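Long-range contact in putative gdp-fucose protein o-fucosyltransferase 1 (Caenorhabditis elegans, PDB 3ZY2), which is a putative protein O-fucosyltransferase 1 of the GT-B clan, modelled here with guanosine-5'-diphosphate bound: residues K264-G276 against M292-I305. Sequence-based numbering, arbitrary orientation.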
loop_
_atom_site.group_PDB
_atom_site.type_symbol
_atom_site.label_atom_id
_atom_site.label_comp_id
_atom_site.label_asym_id
_atom_site.label_seq_id
_atom_site.Cartn_x
_atom_site.Cartn_y
_atom_site.Cartn_z
ATOM N N LYS A 264 37.003 -2.278 -7.063
ATOM C CA LYS A 264 37.693 -3.426 -7.680
ATOM C C LYS A 264 38.896 -3.848 -6.838
ATOM O O LYS A 264 39.103 -5.030 -6.586
ATOM C CB LYS A 264 38.116 -3.124 -9.120
ATOM C CG LYS A 264 36.957 -3.138 -10.114
ATOM C CD LYS A 264 37.435 -3.072 -11.560
ATOM C CE LYS A 264 36.359 -2.441 -12.441
ATOM N NZ LYS A 264 36.900 -1.724 -13.641
ATOM N N GLN A 265 39.678 -2.864 -6.388
ATOM C CA GLN A 265 40.835 -3.104 -5.521
ATOM C C GLN A 265 40.463 -3.895 -4.260
ATOM O O GLN A 265 41.160 -4.851 -3.892
ATOM C CB GLN A 265 41.489 -1.764 -5.121
ATOM C CG GLN A 265 41.696 -0.764 -6.286
ATOM C CD GLN A 265 40.503 0.176 -6.522
ATOM O OE1 GLN A 265 39.605 -0.114 -7.325
ATOM N NE2 GLN A 265 40.511 1.324 -5.837
ATOM N N GLN A 266 39.359 -3.496 -3.618
ATOM C CA GLN A 266 38.876 -4.104 -2.379
ATOM C C GLN A 266 38.405 -5.547 -2.660
ATOM O O GLN A 266 38.695 -6.453 -1.887
ATOM C CB GLN A 266 37.739 -3.254 -1.747
ATOM C CG GLN A 266 38.237 -1.953 -1.032
ATOM C CD GLN A 266 37.155 -0.861 -0.725
ATOM O OE1 GLN A 266 36.024 -0.881 -1.226
ATOM N NE2 GLN A 266 37.544 0.119 0.096
ATOM N N ILE A 267 37.711 -5.747 -3.779
ATOM C CA ILE A 267 37.269 -7.091 -4.176
ATOM C C ILE A 267 38.469 -8.027 -4.331
ATOM O O ILE A 267 38.481 -9.124 -3.778
ATOM C CB ILE A 267 36.451 -7.052 -5.477
ATOM C CG1 ILE A 267 35.105 -6.372 -5.204
ATOM C CG2 ILE A 267 36.236 -8.496 -6.045
ATOM C CD1 ILE A 267 34.328 -5.981 -6.428
ATOM N N LEU A 268 39.490 -7.555 -5.043
ATOM C CA LEU A 268 40.669 -8.370 -5.297
ATOM C C LEU A 268 41.409 -8.694 -4.010
ATOM O O LEU A 268 41.765 -9.848 -3.767
ATOM C CB LEU A 268 41.590 -7.688 -6.322
ATOM C CG LEU A 268 41.024 -7.539 -7.742
ATOM C CD1 LEU A 268 41.906 -6.664 -8.579
ATOM C CD2 LEU A 268 40.871 -8.875 -8.411
ATOM N N GLU A 269 41.633 -7.672 -3.176
ATOM C CA GLU A 269 42.341 -7.868 -1.913
ATOM C C GLU A 269 41.626 -8.901 -1.050
ATOM O O GLU A 269 42.260 -9.795 -0.491
ATOM C CB GLU A 269 42.459 -6.543 -1.146
ATOM C CG GLU A 269 43.115 -6.717 0.235
ATOM C CD GLU A 269 43.454 -5.414 0.938
ATOM O OE1 GLU A 269 43.153 -4.325 0.400
ATOM O OE2 GLU A 269 44.025 -5.503 2.048
ATOM N N GLN A 270 40.303 -8.793 -0.970
ATOM C CA GLN A 270 39.541 -9.673 -0.096
ATOM C C GLN A 270 39.439 -11.109 -0.631
ATOM O O GLN A 270 39.526 -12.062 0.141
ATOM C CB GLN A 270 38.179 -9.052 0.222
ATOM C CG GLN A 270 38.327 -7.821 1.119
ATOM C CD GLN A 270 37.099 -6.956 1.169
ATOM O OE1 GLN A 270 37.133 -5.770 0.806
ATOM N NE2 GLN A 270 36.012 -7.518 1.661
ATOM N N ILE A 271 39.308 -11.270 -1.943
ATOM C CA ILE A 271 39.332 -12.613 -2.556
ATOM C C ILE A 271 40.668 -13.305 -2.294
ATOM O O ILE A 271 40.717 -14.485 -1.947
ATOM C CB ILE A 271 39.080 -12.546 -4.068
ATOM C CG1 ILE A 271 37.605 -12.184 -4.337
ATOM C CG2 ILE A 271 39.433 -13.901 -4.743
ATOM C CD1 ILE A 271 37.260 -11.964 -5.806
ATOM N N VAL A 272 41.764 -12.573 -2.462
ATOM C CA VAL A 272 43.069 -13.142 -2.224
ATOM C C VAL A 272 43.229 -13.543 -0.749
ATOM O O VAL A 272 43.748 -14.608 -0.453
ATOM C CB VAL A 272 44.181 -12.146 -2.621
ATOM C CG1 VAL A 272 45.533 -12.594 -2.080
ATOM C CG2 VAL A 272 44.233 -11.999 -4.129
ATOM N N GLU A 273 42.747 -12.689 0.159
ATOM C CA GLU A 273 42.784 -12.984 1.585
ATOM C C GLU A 273 42.022 -14.275 1.904
ATOM O O GLU A 273 42.514 -15.150 2.608
ATOM C CB GLU A 273 42.208 -11.793 2.371
ATOM C CG GLU A 273 42.585 -11.796 3.827
ATOM C CD GLU A 273 41.717 -12.707 4.666
ATOM O OE1 GLU A 273 40.484 -12.738 4.445
ATOM O OE2 GLU A 273 42.277 -13.393 5.556
ATOM N N LYS A 274 40.827 -14.401 1.345
ATOM C CA LYS A 274 39.996 -15.569 1.627
ATOM C C LYS A 274 40.564 -16.824 0.977
ATOM O O LYS A 274 40.496 -17.897 1.557
ATOM C CB LYS A 274 38.552 -15.338 1.186
ATOM C CG LYS A 274 37.850 -14.175 1.913
ATOM C CD LYS A 274 37.716 -14.439 3.391
ATOM C CE LYS A 274 37.025 -13.272 4.111
ATOM N NZ LYS A 274 36.979 -13.529 5.579
ATOM N N VAL A 275 41.141 -16.696 -0.220
ATOM C CA VAL A 275 41.840 -17.827 -0.842
ATOM C C VAL A 275 42.953 -18.350 0.077
ATOM O O VAL A 275 43.082 -19.551 0.314
ATOM C CB VAL A 275 42.395 -17.439 -2.228
ATOM C CG1 VAL A 275 43.496 -18.394 -2.695
ATOM C CG2 VAL A 275 41.267 -17.435 -3.242
ATOM N N GLY A 276 43.754 -17.412 0.594
ATOM C CA GLY A 276 44.801 -17.741 1.551
ATOM C C GLY A 276 44.246 -18.386 2.818
ATOM O O GLY A 276 44.798 -19.382 3.291
ATOM N N MET A 292 34.948 -9.977 -13.618
ATOM C CA MET A 292 36.320 -9.652 -13.261
ATOM C C MET A 292 37.275 -10.846 -13.367
ATOM O O MET A 292 38.242 -10.904 -12.624
ATOM C CB MET A 292 36.386 -9.079 -11.835
ATOM C CG MET A 292 35.743 -7.704 -11.671
ATOM S SD MET A 292 35.777 -7.172 -9.946
ATOM C CE MET A 292 37.550 -6.968 -9.715
ATOM N N ILE A 293 37.012 -11.771 -14.298
ATOM C CA ILE A 293 37.801 -13.012 -14.396
ATOM C C ILE A 293 39.277 -12.740 -14.645
ATOM O O ILE A 293 40.130 -13.264 -13.931
ATOM C CB ILE A 293 37.231 -14.029 -15.449
ATOM C CG1 ILE A 293 35.832 -14.497 -15.063
ATOM C CG2 ILE A 293 38.147 -15.258 -15.627
ATOM C CD1 ILE A 293 35.743 -15.250 -13.730
ATOM N N ASP A 294 39.586 -11.916 -15.643
ATOM C CA ASP A 294 40.994 -11.644 -15.932
ATOM C C ASP A 294 41.681 -10.939 -14.776
ATOM O O ASP A 294 42.819 -11.294 -14.424
ATOM C CB ASP A 294 41.152 -10.851 -17.226
ATOM C CG ASP A 294 40.823 -11.674 -18.463
ATOM O OD1 ASP A 294 40.672 -12.909 -18.361
ATOM O OD2 ASP A 294 40.737 -11.087 -19.560
ATOM N N GLU A 295 40.995 -9.961 -14.169
ATOM C CA GLU A 295 41.567 -9.224 -13.032
ATOM C C GLU A 295 41.787 -10.145 -11.822
ATOM O O GLU A 295 42.829 -10.093 -11.163
ATOM C CB GLU A 295 40.698 -8.017 -12.631
ATOM C CG GLU A 295 40.575 -6.914 -13.682
ATOM C CD GLU A 295 39.394 -7.101 -14.633
ATOM O OE1 GLU A 295 38.908 -8.242 -14.833
ATOM O OE2 GLU A 295 38.947 -6.080 -15.197
ATOM N N ILE A 296 40.808 -11.004 -11.536
ATOM C CA ILE A 296 40.966 -11.934 -10.428
ATOM C C ILE A 296 42.081 -12.934 -10.719
ATOM O O ILE A 296 42.891 -13.222 -9.847
ATOM C CB ILE A 296 39.648 -12.643 -10.066
ATOM C CG1 ILE A 296 38.651 -11.612 -9.533
ATOM C CG2 ILE A 296 39.873 -13.734 -9.008
ATOM C CD1 ILE A 296 37.213 -12.118 -9.553
ATOM N N ASN A 297 42.116 -13.449 -11.948
ATOM C CA ASN A 297 43.187 -14.367 -12.345
ATOM C C ASN A 297 44.591 -13.804 -12.167
ATOM O O ASN A 297 45.477 -14.513 -11.695
ATOM C CB ASN A 297 42.979 -14.882 -13.773
ATOM C CG ASN A 297 41.961 -15.998 -13.824
ATOM O OD1 ASN A 297 41.589 -16.549 -12.781
ATOM N ND2 ASN A 297 41.504 -16.342 -15.023
ATOM N N GLU A 298 44.780 -12.526 -12.511
ATOM C CA GLU A 298 46.064 -11.862 -12.291
ATOM C C GLU A 298 46.378 -11.863 -10.795
ATOM O O GLU A 298 47.481 -12.218 -10.390
ATOM C CB GLU A 298 46.034 -10.425 -12.842
ATOM C CG GLU A 298 47.349 -9.645 -12.712
ATOM C CD GLU A 298 48.477 -10.205 -13.582
ATOM O OE1 GLU A 298 48.197 -11.004 -14.509
ATOM O OE2 GLU A 298 49.648 -9.833 -13.338
ATOM N N ALA A 299 45.391 -11.499 -9.979
ATOM C CA ALA A 299 45.586 -11.418 -8.538
ATOM C C ALA A 299 45.873 -12.777 -7.883
ATOM O O ALA A 299 46.548 -12.852 -6.845
ATOM C CB ALA A 299 44.395 -10.716 -7.873
ATOM N N LEU A 300 45.369 -13.845 -8.506
ATOM C CA LEU A 300 45.546 -15.218 -8.004
ATOM C C LEU A 300 46.788 -15.946 -8.502
ATOM O O LEU A 300 47.075 -17.051 -8.038
ATOM C CB LEU A 300 44.325 -16.050 -8.352
ATOM C CG LEU A 300 43.046 -15.647 -7.644
ATOM C CD1 LEU A 300 41.873 -16.530 -8.135
ATOM C CD2 LEU A 300 43.216 -15.694 -6.106
ATOM N N LYS A 301 47.519 -15.333 -9.435
ATOM C CA LYS A 301 48.750 -15.934 -9.965
ATOM C C LYS A 301 49.710 -16.480 -8.898
ATOM O O LYS A 301 50.216 -17.593 -9.069
ATOM C CB LYS A 301 49.468 -14.974 -10.924
ATOM C CG LYS A 301 48.831 -14.931 -12.297
ATOM C CD LYS A 301 49.694 -14.211 -13.316
ATOM C CE LYS A 301 48.982 -14.148 -14.668
ATOM N NZ LYS A 301 49.699 -13.219 -15.591
ATOM N N PRO A 302 49.953 -15.723 -7.797
ATOM C CA PRO A 302 50.845 -16.253 -6.749
ATOM C C PRO A 302 50.379 -17.576 -6.133
ATOM O O PRO A 302 51.205 -18.318 -5.586
ATOM C CB PRO A 302 50.837 -15.158 -5.687
ATOM C CG PRO A 302 50.533 -13.908 -6.438
ATOM C CD PRO A 302 49.512 -14.351 -7.465
ATOM N N TYR A 303 49.085 -17.880 -6.244
ATOM C CA TYR A 303 48.528 -19.105 -5.697
ATOM C C TYR A 303 48.362 -20.186 -6.756
ATOM O O TYR A 303 48.042 -21.321 -6.417
ATOM C CB TYR A 303 47.172 -18.796 -5.058
ATOM C CG TYR A 303 47.296 -17.967 -3.816
ATOM C CD1 TYR A 303 47.310 -16.579 -3.882
ATOM C CD2 TYR A 303 47.440 -18.572 -2.574
ATOM C CE1 TYR A 303 47.466 -15.806 -2.724
ATOM C CE2 TYR A 303 47.596 -17.824 -1.421
ATOM C CZ TYR A 303 47.603 -16.453 -1.498
ATOM O OH TYR A 303 47.736 -15.725 -0.336
ATOM N N GLU A 304 48.606 -19.838 -8.028
ATOM C CA GLU A 304 48.493 -20.780 -9.157
ATOM C C GLU A 304 47.113 -21.438 -9.160
ATOM O O GLU A 304 46.971 -22.664 -9.293
ATOM C CB GLU A 304 49.625 -21.812 -9.143
ATOM C CG GLU A 304 51.018 -21.214 -9.340
ATOM C CD GLU A 304 52.079 -22.286 -9.593
ATOM O OE1 GLU A 304 51.931 -23.429 -9.093
ATOM O OE2 GLU A 304 53.055 -21.983 -10.299
ATOM N N ILE A 305 46.089 -20.607 -8.983
ATOM C CA ILE A 305 44.707 -21.047 -9.147
ATOM C C ILE A 305 43.975 -20.024 -9.992
ATOM O O ILE A 305 44.515 -18.932 -10.226
ATOM C CB ILE A 305 43.978 -21.252 -7.786
ATOM C CG1 ILE A 305 43.785 -19.944 -7.035
ATOM C CG2 ILE A 305 44.706 -22.275 -6.931
ATOM C CD1 ILE A 305 42.700 -20.041 -6.007
#
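Met292 runs out extended, then bends at its last torsion (chi3 67°), laying CE 3.9 Å from Lys264 CG, while SD rests on Ile267 CG2 and CD1. Val275, with CG1 anti to the backbone N (chi1 161°), sends that methyl over one face of the Tyr303 ring, a CH-pi contact 4.1 Å from the centroid, displaced toward the rim. The same CG1 meets Ile305 CD1 tip to tip at 3.8 Å. Between these ends, Leu268 pushes CD2 onto the backbone of the other helix, 3.7 Å from Ile296 CA, and touches Ala299 CB. Ile271 CD1 meets Ile296 CD1 at 3.8 Å, the side chains crossing at about a right angle. Val272 splits its branches, CG2 over Ala299 and CG1 beside Tyr303 CE1.

The helices, their axes 9.9 Å apart at 48°, precede and follow strand 282-287 and pack on one face of the five-stranded parallel sheet, as consecutive beta-alpha-beta connections of a GT-B Rossmann-like domain. Val275 and Leu300 share Val283, Ile296 sits on Val285, and Ile267 and Ile271 reach Leu218 and Val216 of strand 213-218. No hydrogen bond links the segments, so their mutual hold is probably mainly apolar: methyl, thioether and ring packing.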